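Local coordinates for phosphonomutase (Burkholderia cenocepacia J2315, PDB 4MG4), which belongs to a phosphomutase family of TIM-barrel proteins and folds as a closed barrel of eight parallel strands wrapped by helices, with two chains in its assembly, at residues L73-L78 / A105-M110; V89-E94 / A109-A114; R132-A137 / R185-A190; A142-A147 / Y155-R160. All coordinates share one frame; numbering follows the deposited sequence. Where two conformers were deposited one is given.

Contact 1 (L73-L78 / A105-M110); sequences LMMEVL and AETIAM
Met75 carries its CG beside the backbone N (chi1 -61°), bends at chi2 (-72°) and then extends to its methyl group (chi3 170°). This shape sends the thioether end from helix 71-84 onto the flank of helix 101-113, where Thr107 and Met110 receive it. The methyl carbon does most of the touching. Met75 CE lies 3.6 Å from Thr107 O, so it rests on a backbone carbonyl. The same CE is 4.0 Å from Met110 CB and 4.2 Å from Thr107 CG2. One atom back, Met75 SD sits 3.9 Å from Met110 O. Met75 CA and Met110 CA, the nearest pair, are 7.6 Å apart, and the Met75 side chain makes the link between the helices. Thr107 offers its methyl to Met75, while its hydroxyl is hydrogen-bonded to Gly96 O and to Arg71 NH2. Arg71 also forms a salt bridge with Glu106. The polar bonds therefore run beside the contact and not through it. Met75 itself is buried and meets the neighbouring helix by van der Waals contact alone, with the polarisable sulfur and its methyl set against backbone carbonyls.

Contact 2 (V89-E94 / A109-A114); sequences VTVDLE and AMSIRA
Ser111 meets Val91 and Leu93 through its CB, so a polar residue takes part in this buried contact purely as a carbon surface. Ser111 CB lies 3.9 Å from Val91 CG1 and 4.2 Å from Leu93 CD1. One small group thus faces two branched side chains, from Val91 in strand 89-92 and Leu93 just after it. The serine hydroxyl is used elsewhere. It stands between the backbone N and the carbonyl carbon (chi1 77°) and is hydrogen-bonded to Ile108 O, one turn back in its own helix. The Tyr155 hydroxyl is a second partner, so this buried oxygen is satisfied twice. Val91 also has its touching branch, CG1, in the crowded position between backbone N and carbonyl carbon, with CG2 anti to the N. The carbon-carbon spacings are ordinary van der Waals distances. Val91 CA and Ser111 CA, the nearest pair, are 7.5 Å apart, which is consistent with a small residue on the helix side. Beyond Val91 the strand ends in an Asx turn: Glu94 N donates to Asp92 OD1 at 2.9 Å, reaching the oxygen from above the carboxylate plane. Asp92 OD2 is bound to Ser54 N. The contact belongs to the beta-alpha-beta unit of strand 89-92, helix 101-113 and strand 118-122, and joins the first two of these. Strand 89-92 lies between strands 50-52 and 118-122 in the barrel, and helix 71-84 packs alongside through Leu78, which touches Val89, Val91 and Ala114.

Contact 3 (R132-A137 / R185-A190); sequences RDVDEA and RAYAAA
Tyr187 reaches from helix 174-190 to the first turn of helix 134-150 and presents its ring differently to Val134 and Ala137. The carbonyl oxygen of Val134 lies at the ring edge, near its plane, with Val134 O 3.8 Å from Tyr187 CE1. The methyl of Ala137 approaches the same end of the ring obliquely. Ala137 CB is 3.4 Å from Tyr187 OH and 3.7 Å from Tyr187 CE1. With CG beside the backbone N (chi1 -59°), the ring leaves its helix so that the phenol end comes nearest. Its hydroxyl passes on to hydrogen bonds with Asp123 OD2 and Arg183 NH1, which fix this end of the ring. The second meeting is between methyl groups. Val134 CG2 and Ala186 CB stand 3.5 Å apart, closer than usual for two carbons. The branch that touches, CG2, is anti to the valine backbone N. The start of helix 134-150 is itself well held: Asp133 is the N-cap, and its OD2 accepts from Asp135 N at 2.7 Å and from Glu136 N, the latter through the anti lone pair. Arg132 NH1 forms a salt bridge with Glu136 OE2. The arrangement is that of neighbouring outer helices in a beta/alpha barrel, here flanking strand 156-160 in sequence, with the methyls of Ala137 and Ala186 at the interface, consistent with close approach, and a tyrosine reaching across from one helix to the first turn of the other.

Contact 4 (A142-A147 / Y155-R160); sequences AAARQA and YFINAR
Arg145 starts on helix 134-150 and ends at Tyr155 and Ile157, on the approach to strand 156-160 and in the strand itself. Its CB lies 4.1 Å from Ile157 CD1. CG is anti to the backbone N (chi1 169°), and bends at chi2 and chi3 fold the chain back, so that the charged end comes over the isoleucine. NE makes a salt bridge with Asp149 in the next turn of the same helix. CZ is 3.9 Å from Ile157 CD1, and this methyl lies over one face of the guanidinium group, offset toward its rim. NH1 is 3.7 Å from the same Ile157 CD1. It also forms a salt bridge with Asp193 and a hydrogen bond with Gly191 O. NH2, at the tip, donates to Tyr155 O at 2.9 Å. The bond is nearly straight (171°), and the oxygen lies in the guanidinium plane, although the donor is tilted 26° from the carbonyl plane. Ile157 CD1 also packs against the helix: it is 3.5 Å from Arg145 N and 3.8 Å from Ala144 CB. Asp193 OD2 also accepts from Ile157 N, so one carboxylate links arginine and strand. With bonds at NE, NH1 and NH2, the guanidinium is fixed in its rotation. The carboxylates of Asp149 and Asp193 probably balance its charge, while the Ile157 methyl packs against the flat face, leaving the edge to the hydrogen bonds.

How the contacts relate
From the N terminus, contact 1 opens on helix 71-84 and contact 2 on strand 89-92. Both close on the same part of helix 101-113, sharing Ala109 and Met110, so their loops overlap. Contact 3 then opens at the start of helix 134-150 and closes on helix 174-190. Contact 4 lies wholly within that loop, running from the same helix to strand 156-160. The two pairs are in series but meet in space: Ile108 packs on Ala144, and Ile112 on Tyr155. Within the second pair, Ala190 of contact 3 packs on Ala142 of contact 4. Contacts 1 and 3 tie outer helices side by side, while contacts 2 and 4 fasten helices to barrel strands.

Contact 1 (L73-L78 / A105-M110)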
loop_
_atom_site.group_PDB
_atom_site.type_symbol
_atom_site.label_atom_id
_atom_site.label_comp_id
_atom_site.label_asym_id
_atom_site.label_seq_id
_atom_site.Cartn_x
_atom_site.Cartn_y
_atom_site.Cartn_z
ATOM N N LEU A 73 -3.521 -14.318 4.398
ATOM C CA LEU A 73 -3.067 -13.121 3.714
ATOM C C LEU A 73 -2.934 -11.968 4.716
ATOM O O LEU A 73 -1.900 -11.281 4.663
ATOM C CB LEU A 73 -3.974 -12.776 2.517
ATOM C CG LEU A 73 -3.464 -11.812 1.447
ATOM C CD1 LEU A 73 -2.006 -12.019 1.061
ATOM C CD2 LEU A 73 -4.367 -12.015 0.230
ATOM N N MET A 74 -3.890 -11.770 5.644
ATOM C CA MET A 74 -3.736 -10.762 6.723
ATOM C C MET A 74 -2.495 -11.048 7.543
ATOM O O MET A 74 -1.756 -10.113 7.860
ATOM C CB MET A 74 -4.937 -10.627 7.682
ATOM C CG MET A 74 -4.635 -9.662 8.915
ATOM S SD MET A 74 -4.888 -7.989 8.164
ATOM C CE MET A 74 -6.627 -7.928 7.806
ATOM N N MET A 75 -2.240 -12.335 7.854
ATOM C CA MET A 75 -1.093 -12.650 8.677
ATOM C C MET A 75 0.200 -12.372 7.942
ATOM O O MET A 75 1.182 -11.965 8.553
ATOM C CB MET A 75 -1.160 -14.102 9.178
ATOM C CG MET A 75 -2.375 -14.412 10.051
ATOM S SD MET A 75 -2.168 -13.621 11.681
ATOM C CE MET A 75 -3.803 -13.903 12.331
ATOM N N GLU A 76 0.209 -12.570 6.626
ATOM C CA GLU A 76 1.405 -12.303 5.844
ATOM C C GLU A 76 1.694 -10.813 5.865
ATOM O O GLU A 76 2.838 -10.383 6.077
ATOM C CB GLU A 76 1.202 -12.799 4.402
ATOM C CG GLU A 76 2.386 -12.504 3.504
ATOM C CD GLU A 76 2.089 -12.784 2.029
ATOM O OE1 GLU A 76 1.252 -13.690 1.708
ATOM O OE2 GLU A 76 2.705 -12.080 1.180
ATOM N N VAL A 77 0.640 -10.010 5.695
ATOM C CA VAL A 77 0.758 -8.557 5.761
ATOM C C VAL A 77 1.292 -8.127 7.120
ATOM O O VAL A 77 2.224 -7.324 7.223
ATOM C CB VAL A 77 -0.598 -7.890 5.467
ATOM C CG1 VAL A 77 -0.504 -6.393 5.765
ATOM C CG2 VAL A 77 -0.981 -8.121 4.010
ATOM N N LEU A 78 0.680 -8.665 8.177
ATOM C CA LEU A 78 1.143 -8.440 9.540
ATOM C C LEU A 78 2.608 -8.734 9.749
ATOM O O LEU A 78 3.305 -7.946 10.328
ATOM C CB LEU A 78 0.298 -9.246 10.532
ATOM C CG LEU A 78 0.678 -9.150 11.999
ATOM C CD1 LEU A 78 0.580 -7.698 12.453
ATOM C CD2 LEU A 78 -0.221 -10.036 12.857
ATOM N N ALA A 105 -9.368 -18.504 19.193
ATOM C CA ALA A 105 -8.097 -18.757 19.897
ATOM C C ALA A 105 -6.980 -19.021 18.913
ATOM O O ALA A 105 -5.874 -18.497 19.080
ATOM C CB ALA A 105 -8.236 -19.928 20.840
ATOM N N GLU A 106 -7.262 -19.833 17.882
ATOM C CA GLU A 106 -6.267 -20.124 16.828
ATOM C C GLU A 106 -5.836 -18.820 16.137
ATOM O O GLU A 106 -4.680 -18.576 15.893
ATOM C CB GLU A 106 -6.796 -21.111 15.800
ATOM C CG GLU A 106 -5.832 -21.406 14.650
ATOM C CD GLU A 106 -6.336 -22.511 13.689
ATOM O OE1 GLU A 106 -6.741 -23.584 14.142
ATOM O OE2 GLU A 106 -6.297 -22.302 12.460
ATOM N N THR A 107 -6.774 -17.971 15.815
ATOM C CA THR A 107 -6.463 -16.687 15.188
ATOM C C THR A 107 -5.508 -15.852 16.052
ATOM O O THR A 107 -4.537 -15.286 15.595
ATOM C CB THR A 107 -7.756 -15.915 14.870
ATOM O OG1 THR A 107 -8.521 -16.657 13.903
ATOM C CG2 THR A 107 -7.462 -14.517 14.305
ATOM N N ILE A 108 -5.824 -15.717 17.343
ATOM C CA ILE A 108 -4.969 -14.972 18.234
ATOM C C ILE A 108 -3.589 -15.613 18.319
ATOM O O ILE A 108 -2.560 -14.949 18.272
ATOM C CB ILE A 108 -5.568 -14.934 19.657
ATOM C CG1 ILE A 108 -6.871 -14.188 19.592
ATOM C CG2 ILE A 108 -4.526 -14.525 20.717
ATOM C CD1 ILE A 108 -6.684 -12.797 19.491
ATOM N N ALA A 109 -3.554 -16.926 18.434
ATOM C CA ALA A 109 -2.285 -17.630 18.496
ATOM C C ALA A 109 -1.490 -17.386 17.248
ATOM O O ALA A 109 -0.284 -17.213 17.328
ATOM C CB ALA A 109 -2.473 -19.152 18.713
ATOM N N MET A 110 -2.136 -17.364 16.092
ATOM C CA MET A 110 -1.428 -17.038 14.855
ATOM C C MET A 110 -0.908 -15.590 14.827
ATOM O O MET A 110 0.177 -15.334 14.310
ATOM C CB MET A 110 -2.294 -17.347 13.658
ATOM C CG MET A 110 -2.626 -18.809 13.691
ATOM S SD MET A 110 -1.308 -19.786 12.958
ATOM C CE MET A 110 0.228 -19.959 13.768
#

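Contact 2 (V89-E94 / A109-A114)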
loop_
_atom_site.group_PDB
_atom_site.type_symbol
_atom_site.label_atom_id
_atom_site.label_comp_id
_atom_site.label_asym_id
_atom_site.label_seq_id
_atom_site.Cartn_x
_atom_site.Cartn_y
_atom_site.Cartn_z
ATOM N N VAL A 89 3.549 -3.703 17.694
ATOM C CA VAL A 89 2.505 -3.693 16.664
ATOM C C VAL A 89 1.285 -4.404 17.216
ATOM O O VAL A 89 1.405 -5.578 17.659
ATOM C CB VAL A 89 2.945 -4.406 15.355
ATOM C CG1 VAL A 89 1.797 -4.476 14.355
ATOM C CG2 VAL A 89 4.148 -3.679 14.777
ATOM N N THR A 90 0.123 -3.759 17.111
ATOM C CA THR A 90 -1.164 -4.382 17.428
ATOM C C THR A 90 -1.935 -4.598 16.152
ATOM O O THR A 90 -1.827 -3.760 15.203
ATOM C CB THR A 90 -1.943 -3.542 18.450
ATOM O OG1 THR A 90 -3.123 -4.255 18.869
ATOM C CG2 THR A 90 -2.233 -2.146 17.958
ATOM N N VAL A 91 -2.726 -5.678 16.111
ATOM C CA VAL A 91 -3.412 -6.059 14.884
ATOM C C VAL A 91 -4.920 -6.058 15.050
ATOM O O VAL A 91 -5.462 -6.652 15.980
ATOM C CB VAL A 91 -2.897 -7.418 14.357
ATOM C CG1 VAL A 91 -3.137 -8.553 15.334
ATOM C CG2 VAL A 91 -3.609 -7.789 13.070
ATOM N N ASP A 92 -5.613 -5.480 14.075
ATOM C CA ASP A 92 -7.062 -5.550 14.011
ATOM C C ASP A 92 -7.479 -6.899 13.480
ATOM O O ASP A 92 -7.262 -7.210 12.297
ATOM C CB ASP A 92 -7.604 -4.419 13.145
ATOM C CG ASP A 92 -9.121 -4.381 13.052
ATOM O OD1 ASP A 92 -9.829 -5.178 13.679
ATOM O OD2 ASP A 92 -9.583 -3.435 12.319
ATOM N N LEU A 93 -8.038 -7.725 14.341
ATOM C CA LEU A 93 -8.539 -9.068 13.927
ATOM C C LEU A 93 -10.040 -9.122 13.667
ATOM O O LEU A 93 -10.615 -10.217 13.573
ATOM C CB LEU A 93 -8.165 -10.089 14.976
ATOM C CG LEU A 93 -6.649 -10.210 15.156
ATOM C CD1 LEU A 93 -6.341 -11.160 16.277
ATOM C CD2 LEU A 93 -5.928 -10.649 13.878
ATOM N N GLU A 94 -10.684 -7.962 13.598
ATOM C CA GLU A 94 -12.119 -7.875 13.345
ATOM C C GLU A 94 -12.849 -8.739 14.374
ATOM O O GLU A 94 -12.557 -8.592 15.556
ATOM C CB GLU A 94 -12.433 -8.230 11.888
ATOM C CG GLU A 94 -11.826 -7.172 10.968
ATOM C CD GLU A 94 -12.222 -7.387 9.516
ATOM O OE1 GLU A 94 -13.385 -7.057 9.224
ATOM O OE2 GLU A 94 -11.395 -7.912 8.719
ATOM N N ALA A 109 -3.554 -16.926 18.434
ATOM C CA ALA A 109 -2.285 -17.630 18.496
ATOM C C ALA A 109 -1.490 -17.386 17.248
ATOM O O ALA A 109 -0.284 -17.213 17.328
ATOM C CB ALA A 109 -2.473 -19.152 18.713
ATOM N N MET A 110 -2.136 -17.364 16.092
ATOM C CA MET A 110 -1.428 -17.038 14.855
ATOM C C MET A 110 -0.908 -15.590 14.827
ATOM O O MET A 110 0.177 -15.334 14.310
ATOM C CB MET A 110 -2.294 -17.347 13.658
ATOM C CG MET A 110 -2.626 -18.809 13.691
ATOM S SD MET A 110 -1.308 -19.786 12.958
ATOM C CE MET A 110 0.228 -19.959 13.768
ATOM N N SER A 111 -1.664 -14.647 15.402
ATOM C CA SER A 111 -1.223 -13.260 15.449
ATOM C C SER A 111 0.042 -13.137 16.262
ATOM O O SER A 111 0.908 -12.340 15.940
ATOM C CB SER A 111 -2.324 -12.322 15.965
ATOM O OG SER A 111 -2.451 -12.418 17.395
ATOM N N ILE A 112 0.161 -13.931 17.321
ATOM C CA ILE A 112 1.314 -13.926 18.210
ATOM C C ILE A 112 2.530 -14.501 17.474
ATOM O O ILE A 112 3.641 -13.932 17.523
ATOM C CB ILE A 112 0.994 -14.710 19.505
ATOM C CG1 ILE A 112 0.004 -13.875 20.365
ATOM C CG2 ILE A 112 2.247 -14.960 20.278
ATOM C CD1 ILE A 112 -0.667 -14.613 21.480
ATOM N N ARG A 113 2.292 -15.613 16.770
ATOM C CA ARG A 113 3.327 -16.235 15.919
ATOM C C ARG A 113 3.836 -15.262 14.840
ATOM O O ARG A 113 5.056 -15.251 14.539
ATOM C CB ARG A 113 2.817 -17.539 15.302
ATOM C CG ARG A 113 2.587 -18.542 16.388
ATOM C CD ARG A 113 1.753 -19.697 15.890
ATOM N NE ARG A 113 1.393 -20.593 16.968
ATOM C CZ ARG A 113 0.227 -21.180 17.149
ATOM N NH1 ARG A 113 -0.784 -21.089 16.292
ATOM N NH2 ARG A 113 0.088 -21.935 18.244
ATOM N N ALA A 114 2.942 -14.415 14.323
ATOM C CA ALA A 114 3.254 -13.366 13.343
ATOM C C ALA A 114 3.979 -12.143 13.947
ATOM O O ALA A 114 4.541 -11.352 13.215
ATOM C CB ALA A 114 1.968 -12.941 12.630
#

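Contact 3 (R132-A137 / R185-A190)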
loop_
_atom_site.group_PDB
_atom_site.type_symbol
_atom_site.label_atom_id
_atom_site.label_comp_id
_atom_site.label_asym_id
_atom_site.label_seq_id
_atom_site.Cartn_x
_atom_site.Cartn_y
_atom_site.Cartn_z
ATOM N N ARG A 132 -23.186 -9.738 18.762
ATOM C CA ARG A 132 -23.260 -11.017 19.477
ATOM C C ARG A 132 -23.822 -10.835 20.916
ATOM O O ARG A 132 -23.615 -9.768 21.564
ATOM C CB ARG A 132 -21.876 -11.666 19.576
ATOM C CG ARG A 132 -21.198 -11.954 18.280
ATOM C CD ARG A 132 -19.830 -12.571 18.453
ATOM N NE ARG A 132 -19.188 -12.556 17.179
ATOM C CZ ARG A 132 -19.133 -13.587 16.331
ATOM N NH1 ARG A 132 -19.630 -14.753 16.645
ATOM N NH2 ARG A 132 -18.583 -13.417 15.176
ATOM N N ASP A 133 -24.553 -11.843 21.413
ATOM C CA ASP A 133 -24.905 -11.921 22.826
ATOM C C ASP A 133 -23.641 -11.661 23.663
ATOM O O ASP A 133 -22.543 -12.121 23.297
ATOM C CB ASP A 133 -25.391 -13.314 23.163
ATOM C CG ASP A 133 -25.628 -13.509 24.638
ATOM O OD1 ASP A 133 -26.741 -13.203 25.088
ATOM O OD2 ASP A 133 -24.709 -13.989 25.348
ATOM N N VAL A 134 -23.830 -10.912 24.745
ATOM C CA VAL A 134 -22.726 -10.516 25.651
ATOM C C VAL A 134 -21.850 -11.705 26.034
ATOM O O VAL A 134 -20.608 -11.631 25.991
ATOM C CB VAL A 134 -23.225 -9.768 26.902
ATOM C CG1 VAL A 134 -24.230 -10.558 27.701
ATOM C CG2 VAL A 134 -22.071 -9.354 27.779
ATOM N N ASP A 135 -22.462 -12.822 26.411
ATOM C CA ASP A 135 -21.651 -13.949 26.858
ATOM C C ASP A 135 -21.021 -14.746 25.717
ATOM O O ASP A 135 -19.948 -15.344 25.896
ATOM C CB ASP A 135 -22.426 -14.806 27.861
ATOM C CG ASP A 135 -22.728 -14.016 29.146
ATOM O OD1 ASP A 135 -21.740 -13.465 29.687
ATOM O OD2 ASP A 135 -23.922 -13.864 29.549
ATOM N N GLU A 136 -21.628 -14.717 24.535
ATOM C CA GLU A 136 -20.990 -15.309 23.341
ATOM C C GLU A 136 -19.749 -14.509 22.975
ATOM O O GLU A 136 -18.691 -15.056 22.725
ATOM C CB GLU A 136 -21.965 -15.344 22.168
ATOM C CG GLU A 136 -21.540 -16.338 21.101
ATOM C CD GLU A 136 -22.110 -16.075 19.724
ATOM O OE1 GLU A 136 -23.352 -16.205 19.605
ATOM O OE2 GLU A 136 -21.291 -15.740 18.797
ATOM N N ALA A 137 -19.880 -13.198 23.023
ATOM C CA ALA A 137 -18.754 -12.284 22.762
ATOM C C ALA A 137 -17.653 -12.468 23.803
ATOM O O ALA A 137 -16.498 -12.518 23.497
ATOM C CB ALA A 137 -19.213 -10.834 22.727
ATOM N N ARG A 185 -17.872 -4.817 31.439
ATOM C CA ARG A 185 -17.657 -5.651 32.627
ATOM C C ARG A 185 -17.516 -7.138 32.285
ATOM O O ARG A 185 -16.650 -7.839 32.849
ATOM C CB ARG A 185 -18.754 -5.410 33.668
ATOM C CG ARG A 185 -18.723 -4.039 34.320
ATOM C CD ARG A 185 -19.700 -3.917 35.481
ATOM N NE ARG A 185 -21.081 -4.030 35.081
ATOM C CZ ARG A 185 -21.856 -3.041 34.644
ATOM N NH1 ARG A 185 -21.424 -1.792 34.599
ATOM N NH2 ARG A 185 -23.112 -3.303 34.306
ATOM N N ALA A 186 -18.346 -7.626 31.395
ATOM C CA ALA A 186 -18.264 -9.026 30.975
ATOM C C ALA A 186 -16.941 -9.288 30.249
ATOM O O ALA A 186 -16.303 -10.309 30.453
ATOM C CB ALA A 186 -19.439 -9.398 30.076
ATOM N N TYR A 187 -16.574 -8.362 29.365
ATOM C CA TYR A 187 -15.344 -8.526 28.603
ATOM C C TYR A 187 -14.086 -8.441 29.471
ATOM O O TYR A 187 -13.164 -9.238 29.288
ATOM C CB TYR A 187 -15.269 -7.497 27.447
ATOM C CG TYR A 187 -16.398 -7.581 26.461
ATOM C CD1 TYR A 187 -17.324 -8.599 26.464
ATOM C CD2 TYR A 187 -16.536 -6.613 25.469
ATOM C CE1 TYR A 187 -18.396 -8.623 25.553
ATOM C CE2 TYR A 187 -17.568 -6.630 24.574
ATOM C CZ TYR A 187 -18.515 -7.649 24.587
ATOM O OH TYR A 187 -19.574 -7.639 23.685
ATOM N N ALA A 188 -14.063 -7.533 30.438
ATOM C CA ALA A 188 -12.992 -7.499 31.415
ATOM C C ALA A 188 -12.879 -8.805 32.219
ATOM O O ALA A 188 -11.813 -9.333 32.385
ATOM C CB ALA A 188 -13.208 -6.353 32.357
ATOM N N ALA A 189 -14.010 -9.314 32.659
ATOM C CA ALA A 189 -13.996 -10.542 33.430
ATOM C C ALA A 189 -13.459 -11.707 32.618
ATOM O O ALA A 189 -12.807 -12.586 33.154
ATOM C CB ALA A 189 -15.361 -10.840 34.006
ATOM N N ALA A 190 -13.725 -11.722 31.320
ATOM C CA ALA A 190 -13.260 -12.748 30.390
ATOM C C ALA A 190 -11.782 -12.606 29.999
ATOM O O ALA A 190 -11.220 -13.529 29.396
ATOM C CB ALA A 190 -14.105 -12.704 29.113
#

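Contact 4 (A142-A147 / Y155-R160)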
loop_
_atom_site.group_PDB
_atom_site.type_symbol
_atom_site.label_atom_id
_atom_site.label_comp_id
_atom_site.label_asym_id
_atom_site.label_seq_id
_atom_site.Cartn_x
_atom_site.Cartn_y
_atom_site.Cartn_z
ATOM N N ALA A 142 -12.413 -14.751 26.056
ATOM C CA ALA A 142 -11.775 -15.687 26.981
ATOM C C ALA A 142 -10.900 -16.677 26.277
ATOM O O ALA A 142 -9.797 -16.977 26.745
ATOM C CB ALA A 142 -12.831 -16.390 27.822
ATOM N N ALA A 143 -11.357 -17.170 25.131
ATOM C CA ALA A 143 -10.525 -18.105 24.327
ATOM C C ALA A 143 -9.223 -17.408 23.836
ATOM O O ALA A 143 -8.136 -18.013 23.828
ATOM C CB ALA A 143 -11.347 -18.624 23.160
ATOM N N ALA A 144 -9.350 -16.155 23.434
ATOM C CA ALA A 144 -8.210 -15.339 23.028
ATOM C C ALA A 144 -7.211 -15.165 24.199
ATOM O O ALA A 144 -6.006 -15.249 24.023
ATOM C CB ALA A 144 -8.695 -13.962 22.500
ATOM N N ARG A 145 -7.690 -14.878 25.387
ATOM C CA ARG A 145 -6.863 -14.660 26.575
ATOM C C ARG A 145 -6.115 -15.943 26.878
ATOM O O ARG A 145 -4.909 -15.955 27.134
ATOM C CB ARG A 145 -7.729 -14.277 27.771
ATOM C CG ARG A 145 -7.050 -14.266 29.128
ATOM C CD ARG A 145 -6.294 -12.974 29.351
ATOM N NE ARG A 145 -5.109 -12.787 28.537
ATOM C CZ ARG A 145 -4.732 -11.611 27.995
ATOM N NH1 ARG A 145 -5.519 -10.524 28.039
ATOM N NH2 ARG A 145 -3.577 -11.539 27.344
ATOM N N GLN A 146 -6.851 -17.042 26.788
ATOM C CA GLN A 146 -6.235 -18.326 27.065
ATOM C C GLN A 146 -5.123 -18.658 26.076
ATOM O O GLN A 146 -4.055 -19.158 26.498
ATOM C CB GLN A 146 -7.312 -19.412 27.194
ATOM C CG GLN A 146 -6.741 -20.793 27.388
ATOM C CD GLN A 146 -7.849 -21.817 27.515
ATOM O OE1 GLN A 146 -8.641 -22.039 26.571
ATOM N NE2 GLN A 146 -7.946 -22.418 28.678
ATOM N N ALA A 147 -5.335 -18.381 24.787
ATOM C CA ALA A 147 -4.353 -18.586 23.784
ATOM C C ALA A 147 -3.100 -17.741 24.054
ATOM O O ALA A 147 -1.973 -18.205 23.951
ATOM C CB ALA A 147 -4.921 -18.284 22.405
ATOM N N TYR A 155 0.349 -9.662 26.119
ATOM C CA TYR A 155 -0.458 -9.432 24.907
ATOM C C TYR A 155 -1.729 -8.705 25.273
ATOM O O TYR A 155 -2.435 -9.105 26.213
ATOM C CB TYR A 155 -0.829 -10.765 24.280
ATOM C CG TYR A 155 -1.561 -10.725 22.947
ATOM C CD1 TYR A 155 -0.881 -10.729 21.745
ATOM C CD2 TYR A 155 -2.937 -10.710 22.884
ATOM C CE1 TYR A 155 -1.576 -10.750 20.515
ATOM C CE2 TYR A 155 -3.629 -10.769 21.680
ATOM C CZ TYR A 155 -2.940 -10.772 20.486
ATOM O OH TYR A 155 -3.581 -10.825 19.257
ATOM N N PHE A 156 -1.992 -7.621 24.561
ATOM C CA PHE A 156 -3.075 -6.695 24.914
ATOM C C PHE A 156 -4.305 -6.964 24.026
ATOM O O PHE A 156 -4.320 -6.675 22.797
ATOM C CB PHE A 156 -2.563 -5.274 24.789
ATOM C CG PHE A 156 -3.440 -4.230 25.421
ATOM C CD1 PHE A 156 -4.628 -3.817 24.796
ATOM C CD2 PHE A 156 -3.074 -3.640 26.599
ATOM C CE1 PHE A 156 -5.452 -2.854 25.381
ATOM C CE2 PHE A 156 -3.917 -2.677 27.187
ATOM C CZ PHE A 156 -5.091 -2.306 26.588
ATOM N N ILE A 157 -5.372 -7.450 24.654
ATOM C CA ILE A 157 -6.660 -7.671 23.973
ATOM C C ILE A 157 -7.526 -6.452 24.168
ATOM O O ILE A 157 -7.998 -6.186 25.263
ATOM C CB ILE A 157 -7.384 -8.963 24.473
ATOM C CG1 ILE A 157 -6.490 -10.191 24.184
ATOM C CG2 ILE A 157 -8.722 -9.124 23.784
ATOM C CD1 ILE A 157 -7.015 -11.468 24.831
ATOM N N ASN A 158 -7.684 -5.696 23.095
ATOM C CA ASN A 158 -8.517 -4.487 23.100
ATOM C C ASN A 158 -9.883 -4.942 22.570
ATOM O O ASN A 158 -10.034 -5.212 21.406
ATOM C CB ASN A 158 -7.893 -3.424 22.206
ATOM C CG ASN A 158 -8.468 -2.034 22.413
ATOM O OD1 ASN A 158 -8.819 -1.643 23.524
ATOM N ND2 ASN A 158 -8.457 -1.239 21.343
ATOM N N ALA A 159 -10.887 -5.058 23.453
ATOM C CA ALA A 159 -12.209 -5.563 23.100
ATOM C C ALA A 159 -13.036 -4.426 22.561
ATOM O O ALA A 159 -13.309 -3.454 23.276
ATOM C CB ALA A 159 -12.934 -6.191 24.321
ATOM N N ARG A 160 -13.367 -4.510 21.274
ATOM C CA ARG A 160 -14.180 -3.532 20.603
ATOM C C ARG A 160 -15.640 -3.905 20.751
ATOM O O ARG A 160 -16.030 -5.050 20.522
ATOM C CB ARG A 160 -13.835 -3.555 19.121
ATOM C CG ARG A 160 -14.739 -2.651 18.327
ATOM C CD ARG A 160 -14.273 -2.488 16.892
ATOM N NE ARG A 160 -15.327 -1.909 16.089
ATOM C CZ ARG A 160 -15.138 -1.247 14.930
ATOM N NH1 ARG A 160 -13.911 -1.047 14.457
ATOM N NH2 ARG A 160 -16.193 -0.753 14.273
#